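Local structure of glycerol-3-phosphate dehydrogenase [NAD(P)+] (Coxiella burnetii, 3K96) at residues T42-V47 and L104-S109; A111-I116 and G139-H144; V176-N181 and D188-L193; G213-I218 and I323-T328; G248-V253 and D312-L317. The protein probably catalyses the NAD(P)H-dependent reduction of dihydroxyacetone phosphate to sn-glycerol 3-phosphate, the key precursor of phospholipids. One frame throughout, in Å; residues are numbered along the deposited sequence. Where two conformers were deposited one is given.

Interaction 1 of 5, residues T42-V47 and L104-S109; sequences TALALV and LIVVPS
L44 meets L104 and V106 across the Rossmann-type nucleotide-binding fold. L44 lies on helix 39-49, and G36, G38 and G41, in the turn before the helix and its first residues, fit the GxGxxG pattern. L104 lies near the end of strand 102-105, and V106 is the first residue after it. The side chain of L44 crosses that of L104 at about a right angle and runs aslant to that of V106. CD1 of L44 serves both partners and is 4.2 Å from CD2 of L104. The first torsion of L44 (chi1 -79°) sets CG beside its backbone N and opposite the carbonyl carbon. L104 is turned differently, with CG opposite its own N (chi1 173°). All three CB atoms point toward the other segment, and no hydrogen bond crosses between them. L104 and V106 are also held by backbone bonds to L35, the last residue of strand 32-35, just before the glycine-rich turn. T42 OG1 bonds to G38 O and N74 ND2. V106 lies close to W40, a predicted NADPH-binding residue, so this apolar contact sits beside the probable cofactor site. The segments' shortest approach is from CD1 of L44 to CG2 of V106, at 3.9 Å.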
# COMPACT_ATOMS: atom_id res chain seq x y z
N THR A 42 -18.62 -10.48 14.71
CA THR A 42 -18.81 -10.10 16.10
C THR A 42 -18.42 -8.63 16.33
O THR A 42 -19.09 -7.94 17.09
CB THR A 42 -18.00 -11.00 17.04
OG1 THR A 42 -18.34 -12.37 16.82
CG2 THR A 42 -18.27 -10.64 18.50
N ALA A 43 -17.35 -8.17 15.67
CA ALA A 43 -16.92 -6.78 15.80
C ALA A 43 -18.00 -5.84 15.25
O ALA A 43 -18.30 -4.81 15.84
CB ALA A 43 -15.57 -6.56 15.05
N LEU A 44 -18.57 -6.19 14.11
CA LEU A 44 -19.66 -5.39 13.53
C LEU A 44 -20.86 -5.38 14.50
O LEU A 44 -21.54 -4.35 14.68
CB LEU A 44 -20.07 -5.95 12.17
CG LEU A 44 -19.15 -5.59 11.01
CD1 LEU A 44 -19.36 -6.54 9.83
CD2 LEU A 44 -19.34 -4.11 10.63
N ALA A 45 -21.12 -6.51 15.13
CA ALA A 45 -22.23 -6.62 16.08
C ALA A 45 -22.00 -5.70 17.26
O ALA A 45 -22.96 -5.11 17.79
CB ALA A 45 -22.42 -8.09 16.54
N LEU A 46 -20.73 -5.55 17.68
CA LEU A 46 -20.40 -4.66 18.78
C LEU A 46 -20.55 -3.22 18.39
O LEU A 46 -21.03 -2.42 19.18
CB LEU A 46 -18.96 -4.89 19.27
CG LEU A 46 -18.69 -6.15 20.06
CD1 LEU A 46 -17.20 -6.34 20.29
CD2 LEU A 46 -19.47 -6.08 21.38
N VAL A 47 -20.08 -2.86 17.20
CA VAL A 47 -20.22 -1.48 16.76
C VAL A 47 -21.68 -1.04 16.86
O VAL A 47 -21.97 0.05 17.36
CB VAL A 47 -19.72 -1.30 15.31
CG1 VAL A 47 -20.19 0.02 14.74
CG2 VAL A 47 -18.16 -1.43 15.26
N LEU A 104 -27.24 -9.05 7.83
CA LEU A 104 -25.84 -8.79 7.48
C LEU A 104 -25.04 -10.08 7.62
O LEU A 104 -24.82 -10.58 8.72
CB LEU A 104 -25.28 -7.69 8.39
CG LEU A 104 -23.79 -7.38 8.31
CD1 LEU A 104 -23.34 -7.04 6.87
CD2 LEU A 104 -23.49 -6.25 9.28
N ILE A 105 -24.66 -10.65 6.48
CA ILE A 105 -23.96 -11.91 6.45
C ILE A 105 -22.44 -11.70 6.49
O ILE A 105 -21.89 -10.98 5.67
CB ILE A 105 -24.29 -12.69 5.15
CG1 ILE A 105 -25.81 -12.89 5.01
CG2 ILE A 105 -23.52 -14.00 5.13
CD1 ILE A 105 -26.24 -13.55 3.71
N VAL A 106 -21.76 -12.39 7.41
CA VAL A 106 -20.32 -12.26 7.57
C VAL A 106 -19.68 -13.64 7.82
O VAL A 106 -18.92 -13.81 8.75
CB VAL A 106 -19.96 -11.30 8.74
CG1 VAL A 106 -18.51 -10.91 8.66
CG2 VAL A 106 -20.82 -10.03 8.70
N VAL A 107 -20.01 -14.62 6.99
CA VAL A 107 -19.41 -15.94 7.10
C VAL A 107 -18.27 -16.06 6.06
O VAL A 107 -18.14 -15.22 5.17
CB VAL A 107 -20.48 -17.01 6.88
CG1 VAL A 107 -21.58 -16.88 7.94
CG2 VAL A 107 -21.08 -16.93 5.49
N PRO A 108 -17.43 -17.08 6.18
CA PRO A 108 -16.41 -17.19 5.15
C PRO A 108 -17.01 -17.41 3.76
O PRO A 108 -18.13 -17.92 3.63
CB PRO A 108 -15.60 -18.42 5.59
CG PRO A 108 -15.79 -18.49 7.05
CD PRO A 108 -17.24 -18.06 7.25
N SER A 109 -16.26 -17.05 2.72
CA SER A 109 -16.75 -17.21 1.36
C SER A 109 -17.12 -18.65 1.01
O SER A 109 -18.08 -18.89 0.26
CB SER A 109 -15.73 -16.64 0.36
OG SER A 109 -14.46 -17.22 0.53

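Interaction 2 of 5, residues A111-I116 and G139-H144; sequences AFHEVI and GSRLLH
F112 of helix 109-119 is the first residue of 111-116 to touch 139-144, and its partner is L143. Its CG stands opposite the backbone N (chi1 -163°), which turns the ring toward the start of helix 143-151. CD2 of L143 lies over one face of this ring, a CH-pi contact. The methyl carbon is 3.6 Å from the ring centroid and only 19° off the ring normal. It is displaced toward the rim, and the closest pair is CD2 of F112 and CD2 of L143, at 3.4 Å. CB of L143 comes near the far end of the ring, 4.1 Å from CZ of F112. Next along the helix is H113, whose approach to R141 is doubtful. The guanidinium of R141 is engaged by other groups: NE forms a salt bridge with E145 and NH2 one with E150. Further on, I116 rests on L151 and makes no contact with 139-144. In the second segment, S140 and R141 both face A137 in a G1 beta bulge, and L142 takes the N-cap position of helix 143-151. Helix 109-119 thus lies against helix 143-151, with I105 of strand 102-105 packed against F112 and I116, while L143 also reaches E210 of helix 206-228.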
# COMPACT_ATOMS: atom_id res chain seq x y z
N ALA A 111 -18.55 -20.68 2.90
CA ALA A 111 -19.82 -21.05 3.54
C ALA A 111 -21.01 -20.18 3.08
O ALA A 111 -22.15 -20.41 3.47
CB ALA A 111 -19.68 -20.97 5.05
N PHE A 112 -20.74 -19.20 2.24
CA PHE A 112 -21.78 -18.26 1.80
C PHE A 112 -22.92 -18.98 1.11
O PHE A 112 -24.11 -18.79 1.48
CB PHE A 112 -21.15 -17.20 0.88
CG PHE A 112 -22.00 -15.98 0.69
CD1 PHE A 112 -21.93 -14.93 1.60
CD2 PHE A 112 -22.86 -15.86 -0.40
CE1 PHE A 112 -22.69 -13.79 1.44
CE2 PHE A 112 -23.62 -14.73 -0.56
CZ PHE A 112 -23.53 -13.68 0.36
N HIS A 113 -22.60 -19.80 0.12
CA HIS A 113 -23.62 -20.57 -0.59
C HIS A 113 -24.55 -21.31 0.39
O HIS A 113 -25.77 -21.21 0.31
CB HIS A 113 -22.98 -21.57 -1.53
CG HIS A 113 -23.95 -22.49 -2.20
ND1 HIS A 113 -24.25 -23.74 -1.71
CD2 HIS A 113 -24.71 -22.33 -3.30
CE1 HIS A 113 -25.14 -24.32 -2.50
NE2 HIS A 113 -25.44 -23.48 -3.47
N GLU A 114 -23.95 -22.07 1.31
CA GLU A 114 -24.71 -22.84 2.29
C GLU A 114 -25.70 -21.99 3.08
O GLU A 114 -26.86 -22.37 3.27
CB GLU A 114 -23.78 -23.57 3.27
CG GLU A 114 -23.06 -24.83 2.72
CD GLU A 114 -21.90 -24.54 1.77
OE1 GLU A 114 -21.43 -23.38 1.66
OE2 GLU A 114 -21.43 -25.52 1.15
N VAL A 115 -25.24 -20.83 3.54
CA VAL A 115 -26.07 -19.93 4.33
C VAL A 115 -27.22 -19.37 3.47
O VAL A 115 -28.36 -19.35 3.90
CB VAL A 115 -25.26 -18.77 4.92
CG1 VAL A 115 -26.18 -17.85 5.71
CG2 VAL A 115 -24.15 -19.31 5.80
N ILE A 116 -26.91 -18.93 2.25
CA ILE A 116 -27.95 -18.41 1.36
C ILE A 116 -29.01 -19.49 1.10
O ILE A 116 -30.19 -19.22 1.16
CB ILE A 116 -27.35 -17.91 0.04
CG1 ILE A 116 -26.56 -16.60 0.27
CG2 ILE A 116 -28.43 -17.66 -1.01
CD1 ILE A 116 -27.38 -15.44 0.89
N GLY A 139 -18.65 -22.23 -7.13
CA GLY A 139 -18.91 -22.09 -8.56
C GLY A 139 -18.34 -20.79 -9.14
O GLY A 139 -18.70 -20.38 -10.25
N SER A 140 -17.43 -20.17 -8.40
CA SER A 140 -16.85 -18.90 -8.81
C SER A 140 -17.94 -17.85 -9.01
O SER A 140 -17.89 -17.08 -9.96
CB SER A 140 -16.06 -19.08 -10.11
OG SER A 140 -15.04 -20.03 -9.91
N ARG A 141 -18.90 -17.80 -8.08
CA ARG A 141 -20.00 -16.85 -8.20
C ARG A 141 -19.81 -15.59 -7.37
O ARG A 141 -19.37 -15.65 -6.23
CB ARG A 141 -21.32 -17.54 -7.79
CG ARG A 141 -21.66 -18.75 -8.65
CD ARG A 141 -22.89 -19.50 -8.13
NE ARG A 141 -24.13 -18.75 -8.26
CZ ARG A 141 -25.29 -19.14 -7.74
NH1 ARG A 141 -25.37 -20.27 -7.04
NH2 ARG A 141 -26.38 -18.41 -7.91
N LEU A 142 -20.12 -14.44 -7.97
CA LEU A 142 -20.07 -13.19 -7.25
C LEU A 142 -21.16 -13.28 -6.19
O LEU A 142 -22.21 -13.88 -6.42
CB LEU A 142 -20.28 -11.98 -8.17
CG LEU A 142 -19.01 -11.51 -8.90
CD1 LEU A 142 -18.70 -12.45 -10.05
CD2 LEU A 142 -19.16 -10.11 -9.39
N LEU A 143 -20.90 -12.72 -5.02
CA LEU A 143 -21.82 -12.83 -3.93
C LEU A 143 -23.15 -12.20 -4.22
O LEU A 143 -24.17 -12.77 -3.81
CB LEU A 143 -21.20 -12.27 -2.65
CG LEU A 143 -19.88 -12.97 -2.22
CD1 LEU A 143 -19.19 -12.22 -1.11
CD2 LEU A 143 -20.10 -14.42 -1.84
N HIS A 144 -23.20 -11.06 -4.90
CA HIS A 144 -24.50 -10.42 -5.18
C HIS A 144 -25.32 -11.28 -6.13
O HIS A 144 -26.56 -11.26 -6.10
CB HIS A 144 -24.36 -9.01 -5.75
CG HIS A 144 -23.97 -8.98 -7.18
ND1 HIS A 144 -22.68 -8.80 -7.60
CD2 HIS A 144 -24.71 -9.14 -8.31
CE1 HIS A 144 -22.63 -8.84 -8.92
NE2 HIS A 144 -23.85 -9.05 -9.38

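Interaction 3 of 5, residues V176-N181 and D188-L193; sequences VSLASN and DLIERL
The first torsion of L178 places CG opposite its backbone N (chi1 -172°), and this carries CD1 from the strand to helix 183-193. L189 takes the other arrangement, with CG beside its own N (chi1 -71°), and presents CB to the incoming methyl. The two side chains cross at about a right angle. CD1 of L178 is 3.7 Å from CB of L189, the closest approach here. The same methyl is 4.2 Å from CD1 of L193, one turn further along the helix. It also reaches I190, where CG1 lies 4.3 Å from CD1 of L178. A single strand methyl therefore meets three residues of the helix. The contact is apolar, and no hydrogen bond crosses it.

Around this point, V200 of strand 198-203 touches both L178 and L193, and A157 of strand 156-160 touches L189. L193 also packs on L44 and L48 of helix 39-49. Polar bonds lie nearby: D188 forms a salt bridge with R128, and S180 OG bonds to M156 O. The axes of strand 176-180 and helix 188-193 come within 10.0 Å of each other and run nearly antiparallel, at 155°. This is the strand-to-helix packing of a beta-alpha-beta unit, in which strand 174-180 leads through helix 183-193 to strand 198-203, the outermost strand of the sheet at that end within this chain.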
# COMPACT_ATOMS: atom_id res chain seq x y z
N VAL A 176 -14.31 2.16 6.04
CA VAL A 176 -14.70 1.12 5.09
C VAL A 176 -15.66 1.70 4.05
O VAL A 176 -16.24 2.77 4.24
CB VAL A 176 -15.39 -0.08 5.75
CG1 VAL A 176 -14.43 -0.84 6.67
CG2 VAL A 176 -16.67 0.38 6.52
N SER A 177 -15.78 1.01 2.92
CA SER A 177 -16.71 1.43 1.88
C SER A 177 -17.99 0.62 2.01
O SER A 177 -17.98 -0.50 2.51
CB SER A 177 -16.12 1.21 0.49
OG SER A 177 -14.94 1.98 0.28
N LEU A 178 -19.09 1.20 1.55
CA LEU A 178 -20.36 0.50 1.53
C LEU A 178 -21.04 0.79 0.18
O LEU A 178 -21.34 1.94 -0.14
CB LEU A 178 -21.22 0.91 2.70
CG LEU A 178 -22.50 0.11 2.90
CD1 LEU A 178 -22.92 0.14 4.37
CD2 LEU A 178 -23.62 0.60 1.98
N ALA A 179 -21.19 -0.27 -0.61
CA ALA A 179 -21.83 -0.22 -1.92
C ALA A 179 -23.13 -0.99 -1.90
O ALA A 179 -23.21 -2.09 -1.35
CB ALA A 179 -20.90 -0.80 -3.00
N SER A 180 -24.13 -0.44 -2.57
CA SER A 180 -25.45 -1.01 -2.61
C SER A 180 -26.13 -0.83 -3.95
O SER A 180 -25.79 0.04 -4.73
CB SER A 180 -26.30 -0.32 -1.54
OG SER A 180 -27.59 -0.89 -1.49
N ASN A 181 -27.11 -1.68 -4.22
CA ASN A 181 -27.92 -1.56 -5.42
C ASN A 181 -29.25 -0.83 -5.07
O ASN A 181 -30.16 -0.75 -5.91
CB ASN A 181 -28.26 -2.95 -5.98
CG ASN A 181 -29.24 -3.73 -5.09
OD1 ASN A 181 -29.52 -3.34 -3.95
ND2 ASN A 181 -29.75 -4.85 -5.60
N ASP A 188 -29.93 3.66 5.09
CA ASP A 188 -30.23 3.02 6.35
C ASP A 188 -28.99 2.36 6.96
O ASP A 188 -28.77 2.46 8.15
CB ASP A 188 -31.36 2.00 6.18
CG ASP A 188 -32.69 2.65 5.78
OD1 ASP A 188 -32.79 3.89 5.90
OD2 ASP A 188 -33.61 1.93 5.32
N LEU A 189 -28.19 1.68 6.16
CA LEU A 189 -27.00 1.03 6.70
C LEU A 189 -25.97 2.02 7.21
O LEU A 189 -25.41 1.85 8.29
CB LEU A 189 -26.37 0.11 5.67
CG LEU A 189 -27.17 -1.15 5.38
CD1 LEU A 189 -26.62 -1.86 4.11
CD2 LEU A 189 -27.16 -2.06 6.59
N ILE A 190 -25.71 3.06 6.43
CA ILE A 190 -24.73 4.07 6.82
C ILE A 190 -25.23 4.73 8.10
O ILE A 190 -24.47 4.96 9.05
CB ILE A 190 -24.50 5.07 5.70
CG1 ILE A 190 -23.74 4.40 4.55
CG2 ILE A 190 -23.72 6.28 6.18
CD1 ILE A 190 -23.52 5.29 3.37
N GLU A 191 -26.51 5.03 8.15
CA GLU A 191 -27.07 5.61 9.35
C GLU A 191 -26.81 4.72 10.58
O GLU A 191 -26.47 5.21 11.64
CB GLU A 191 -28.55 5.89 9.19
CG GLU A 191 -29.12 6.63 10.39
CD GLU A 191 -30.58 6.99 10.23
OE1 GLU A 191 -31.31 6.26 9.52
OE2 GLU A 191 -30.98 8.01 10.84
N ARG A 192 -26.99 3.40 10.44
CA ARG A 192 -26.74 2.50 11.57
C ARG A 192 -25.27 2.37 11.99
O ARG A 192 -24.95 2.28 13.17
CB ARG A 192 -27.18 1.08 11.24
CG ARG A 192 -28.66 0.76 11.40
CD ARG A 192 -28.84 -0.74 11.24
NE ARG A 192 -30.22 -1.20 11.38
CZ ARG A 192 -30.80 -1.54 12.52
NH1 ARG A 192 -30.15 -1.46 13.66
NH2 ARG A 192 -32.05 -1.96 12.52
N LEU A 193 -24.38 2.31 10.99
CA LEU A 193 -22.96 2.01 11.20
C LEU A 193 -22.01 3.18 11.35
O LEU A 193 -21.07 3.14 12.14
CB LEU A 193 -22.47 1.18 10.00
CG LEU A 193 -22.92 -0.27 9.93
CD1 LEU A 193 -22.86 -0.81 8.50
CD2 LEU A 193 -22.09 -1.15 10.90

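Interaction 4 of 5, residues G213-I218 and I323-T328; sequences GSVKNI and IEMPLT
I218 overlaps T328 with both ends of its branched side chain. CG2 of I218 lies 3.8 Å from OG1 of T328, and CD1 of I218 is 4.1 Å from CG2 of T328. The two side chains meet at a slant. OG1 of T328 has its polar partner in E246 of helix 233-253, to which it is hydrogen-bonded. Against the isoleucine methyls it makes only a packing contact. One turn earlier, V215 and M325 reach toward each other tip to tip, with CG2 of V215 at 4.2 Å from CE of M325. The bend of M325 at chi3 (66°) shapes the end of the chain that carries CE to the valine. M325 is at the N-cap position of helix 326-336. Helix 206-228 is kinked here: the backbone N of N217 and that of I218 lack the regular bonds to the turn before.

Next to V215 in sequence is K216, the predicted proton acceptor. Its side chain takes no part in this contact, and NZ bonds to T273 OG1 and weakly to OD1 of N217. A long, weak ion pair links it to D269. In the all-helical C-terminal part, helix 206-228, which carries the probable catalytic lysine, packs on the start of helix 326-336 and its N-cap residue.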
# COMPACT_ATOMS: atom_id res chain seq x y z
N GLY A 213 -12.25 -7.33 -3.13
CA GLY A 213 -12.22 -8.14 -1.93
C GLY A 213 -11.97 -9.61 -2.22
O GLY A 213 -11.47 -10.32 -1.38
N SER A 214 -12.31 -10.08 -3.41
CA SER A 214 -12.14 -11.50 -3.68
C SER A 214 -10.71 -11.85 -4.11
O SER A 214 -10.36 -13.01 -4.24
CB SER A 214 -13.13 -11.96 -4.76
OG SER A 214 -12.74 -11.47 -6.04
N VAL A 215 -9.89 -10.83 -4.33
CA VAL A 215 -8.50 -11.04 -4.75
C VAL A 215 -7.45 -10.68 -3.68
O VAL A 215 -6.37 -11.23 -3.70
CB VAL A 215 -8.22 -10.22 -6.00
CG1 VAL A 215 -6.76 -10.37 -6.44
CG2 VAL A 215 -9.15 -10.66 -7.13
N LYS A 216 -7.78 -9.81 -2.73
CA LYS A 216 -6.77 -9.34 -1.79
C LYS A 216 -6.07 -10.43 -0.96
O LYS A 216 -4.88 -10.30 -0.70
CB LYS A 216 -7.32 -8.31 -0.83
CG LYS A 216 -8.41 -8.85 0.05
CD LYS A 216 -8.19 -8.39 1.42
CE LYS A 216 -9.13 -9.06 2.38
NZ LYS A 216 -8.49 -9.00 3.74
N ASN A 217 -6.79 -11.47 -0.55
CA ASN A 217 -6.19 -12.53 0.25
C ASN A 217 -5.25 -13.43 -0.54
O ASN A 217 -4.36 -14.04 0.02
CB ASN A 217 -7.23 -13.39 0.92
CG ASN A 217 -7.92 -12.68 2.06
OD1 ASN A 217 -7.35 -11.78 2.70
ND2 ASN A 217 -9.13 -13.10 2.35
N ILE A 218 -5.49 -13.52 -1.84
CA ILE A 218 -4.63 -14.25 -2.73
C ILE A 218 -3.29 -13.49 -2.78
O ILE A 218 -2.20 -14.07 -2.70
CB ILE A 218 -5.21 -14.27 -4.17
CG1 ILE A 218 -6.61 -14.93 -4.21
CG2 ILE A 218 -4.23 -14.96 -5.11
CD1 ILE A 218 -7.34 -14.78 -5.57
N ILE A 323 -8.83 -14.16 -18.43
CA ILE A 323 -8.30 -12.99 -17.78
C ILE A 323 -6.92 -13.31 -17.25
O ILE A 323 -6.74 -14.27 -16.51
CB ILE A 323 -9.17 -12.56 -16.59
CG1 ILE A 323 -10.61 -12.35 -17.05
CG2 ILE A 323 -8.62 -11.30 -15.98
CD1 ILE A 323 -11.54 -11.95 -15.92
N GLU A 324 -5.95 -12.50 -17.62
CA GLU A 324 -4.60 -12.70 -17.18
C GLU A 324 -4.39 -12.17 -15.76
O GLU A 324 -4.55 -10.98 -15.50
CB GLU A 324 -3.61 -11.99 -18.08
CG GLU A 324 -2.17 -12.33 -17.66
CD GLU A 324 -1.11 -11.52 -18.37
OE1 GLU A 324 -1.46 -10.57 -19.12
OE2 GLU A 324 0.09 -11.82 -18.17
N MET A 325 -4.02 -13.07 -14.85
CA MET A 325 -3.78 -12.71 -13.46
C MET A 325 -2.59 -13.53 -13.01
O MET A 325 -2.76 -14.61 -12.45
CB MET A 325 -5.02 -13.04 -12.60
CG MET A 325 -6.29 -12.43 -13.13
SD MET A 325 -7.65 -12.60 -11.95
CE MET A 325 -7.01 -11.56 -10.62
N PRO A 326 -1.37 -13.02 -13.29
CA PRO A 326 -0.12 -13.74 -13.02
C PRO A 326 0.14 -14.12 -11.57
O PRO A 326 0.58 -15.24 -11.34
CB PRO A 326 0.99 -12.79 -13.52
CG PRO A 326 0.30 -11.65 -14.24
CD PRO A 326 -1.18 -11.74 -14.00
N LEU A 327 -0.09 -13.22 -10.62
CA LEU A 327 0.13 -13.58 -9.22
C LEU A 327 -0.82 -14.70 -8.79
O LEU A 327 -0.39 -15.67 -8.16
CB LEU A 327 0.06 -12.40 -8.24
CG LEU A 327 1.33 -11.54 -8.19
CD1 LEU A 327 1.60 -10.84 -9.51
CD2 LEU A 327 1.26 -10.53 -7.04
N THR A 328 -2.10 -14.56 -9.14
CA THR A 328 -3.11 -15.55 -8.76
C THR A 328 -2.78 -16.91 -9.36
O THR A 328 -2.92 -17.92 -8.70
CB THR A 328 -4.49 -15.12 -9.25
OG1 THR A 328 -4.82 -13.85 -8.65
CG2 THR A 328 -5.53 -16.18 -8.93

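Interaction 5 of 5, residues G248-V253 and D312-L317; sequences GRLVSV and DQVHAL
L250 touches L317 and V314 with its two methyls, one for each partner. CD1 of L250 is 4.2 Å from CD2 of L317, and CD2 of L250 is 4.4 Å from CG1 of V314. The side chains of L250 and L317 cross at about a right angle. Both leucines have CG opposite the backbone N (chi1 -178° in L250 and -176° in L317), which places CD1 of L250 and CD2 of L317 where they meet. The nearest CA atoms, of L250 and V314, are 9.4 Å apart, and the side chains bridge the gap. The contact is light and wholly apolar.

The next shell surrounds these three residues. I323 touches L250, as do L211 and V215 of helix 206-228. V314 packs on I218 of that helix, on T328 and on L136. Polar bonds at the margins tie the two helices to their surroundings. R249 NH2 bonds to E324 O, Q313 OE1 accepts from S140 N, and D312 OD1 bonds to H336 NE2. The ring of H315 stacks on that of H332. Helix 233-253 and helix 307-320 thus meet through their side chains, with helix 206-228 touching both and helix 326-336 lying against helix 307-320.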
# COMPACT_ATOMS: atom_id res chain seq x y z
N GLY A 248 -7.19 -4.84 -10.86
CA GLY A 248 -7.84 -3.86 -11.74
C GLY A 248 -8.37 -4.47 -13.02
O GLY A 248 -9.45 -4.09 -13.51
N ARG A 249 -7.63 -5.43 -13.57
CA ARG A 249 -8.03 -6.12 -14.79
C ARG A 249 -9.34 -6.90 -14.58
O ARG A 249 -10.26 -6.85 -15.39
CB ARG A 249 -6.91 -7.05 -15.27
CG ARG A 249 -7.17 -7.63 -16.64
CD ARG A 249 -5.95 -8.38 -17.23
NE ARG A 249 -4.77 -7.53 -17.35
CZ ARG A 249 -3.68 -7.61 -16.60
NH1 ARG A 249 -2.68 -6.76 -16.81
NH2 ARG A 249 -3.55 -8.55 -15.67
N LEU A 250 -9.40 -7.63 -13.48
CA LEU A 250 -10.57 -8.38 -13.13
C LEU A 250 -11.77 -7.43 -12.93
O LEU A 250 -12.86 -7.67 -13.46
CB LEU A 250 -10.31 -9.17 -11.87
CG LEU A 250 -11.48 -10.05 -11.40
CD1 LEU A 250 -11.79 -11.09 -12.46
CD2 LEU A 250 -11.16 -10.71 -10.05
N VAL A 251 -11.55 -6.37 -12.17
CA VAL A 251 -12.57 -5.39 -11.92
C VAL A 251 -13.05 -4.80 -13.25
O VAL A 251 -14.27 -4.74 -13.54
CB VAL A 251 -12.02 -4.26 -11.01
CG1 VAL A 251 -12.95 -3.03 -11.00
CG2 VAL A 251 -11.78 -4.80 -9.61
N SER A 252 -12.09 -4.44 -14.10
CA SER A 252 -12.42 -3.82 -15.38
C SER A 252 -13.27 -4.68 -16.27
O SER A 252 -14.23 -4.20 -16.86
CB SER A 252 -11.15 -3.41 -16.14
OG SER A 252 -11.53 -2.65 -17.28
N VAL A 253 -12.91 -5.96 -16.36
CA VAL A 253 -13.64 -6.92 -17.17
C VAL A 253 -15.09 -7.14 -16.71
O VAL A 253 -15.97 -7.49 -17.53
CB VAL A 253 -12.91 -8.27 -17.20
CG1 VAL A 253 -13.81 -9.36 -17.76
CG2 VAL A 253 -11.61 -8.15 -17.99
N ASP A 312 -8.53 -20.60 -5.62
CA ASP A 312 -9.15 -21.58 -6.51
C ASP A 312 -10.35 -21.02 -7.25
O ASP A 312 -10.50 -21.26 -8.45
CB ASP A 312 -9.56 -22.83 -5.71
CG ASP A 312 -8.35 -23.58 -5.19
OD1 ASP A 312 -7.22 -23.32 -5.71
OD2 ASP A 312 -8.53 -24.43 -4.27
N GLN A 313 -11.18 -20.22 -6.56
CA GLN A 313 -12.39 -19.68 -7.22
C GLN A 313 -12.05 -18.62 -8.26
O GLN A 313 -12.60 -18.62 -9.36
CB GLN A 313 -13.38 -19.11 -6.20
CG GLN A 313 -13.91 -20.13 -5.20
CD GLN A 313 -14.68 -21.25 -5.86
OE1 GLN A 313 -15.50 -21.03 -6.74
NE2 GLN A 313 -14.42 -22.46 -5.41
N VAL A 314 -11.12 -17.74 -7.91
CA VAL A 314 -10.73 -16.68 -8.82
C VAL A 314 -9.97 -17.25 -10.00
O VAL A 314 -10.17 -16.81 -11.13
CB VAL A 314 -9.93 -15.58 -8.10
CG1 VAL A 314 -9.33 -14.60 -9.09
CG2 VAL A 314 -10.83 -14.86 -7.11
N HIS A 315 -9.13 -18.24 -9.75
CA HIS A 315 -8.37 -18.88 -10.84
C HIS A 315 -9.35 -19.46 -11.86
O HIS A 315 -9.20 -19.25 -13.06
CB HIS A 315 -7.45 -19.98 -10.32
CG HIS A 315 -6.62 -20.63 -11.38
ND1 HIS A 315 -6.90 -21.88 -11.89
CD2 HIS A 315 -5.51 -20.21 -12.03
CE1 HIS A 315 -6.00 -22.20 -12.81
NE2 HIS A 315 -5.15 -21.20 -12.92
N ALA A 316 -10.38 -20.15 -11.38
CA ALA A 316 -11.37 -20.73 -12.28
C ALA A 316 -12.09 -19.63 -13.05
O ALA A 316 -12.34 -19.77 -14.24
CB ALA A 316 -12.38 -21.61 -11.51
N LEU A 317 -12.42 -18.53 -12.38
CA LEU A 317 -13.11 -17.43 -13.03
C LEU A 317 -12.21 -16.77 -14.08
O LEU A 317 -12.65 -16.47 -15.18
CB LEU A 317 -13.57 -16.39 -12.02
CG LEU A 317 -14.39 -15.25 -12.58
CD1 LEU A 317 -15.78 -15.77 -12.98
CD2 LEU A 317 -14.51 -14.11 -11.59

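How the interactions relate
Interactions 1, 2 and 3 come first along the chain and belong to the N-terminal nucleotide-binding part. Interactions 1 and 3 reach the same sheet, with centres 14 Å apart, and L44 packs on L193 between them. Interactions 1 and 2 are 16 Å apart and share the step from strand 102-105 to helix 109-119. Interactions 4 and 5 lie in the helical C-terminal part, with centres only 6 Å apart. Both segments of interaction 5 fall between those of interaction 4 in sequence. Interactions 2 and 5 touch through S140 and Q313, a direct link between the two parts, between which the predicted substrate-binding residues are divided.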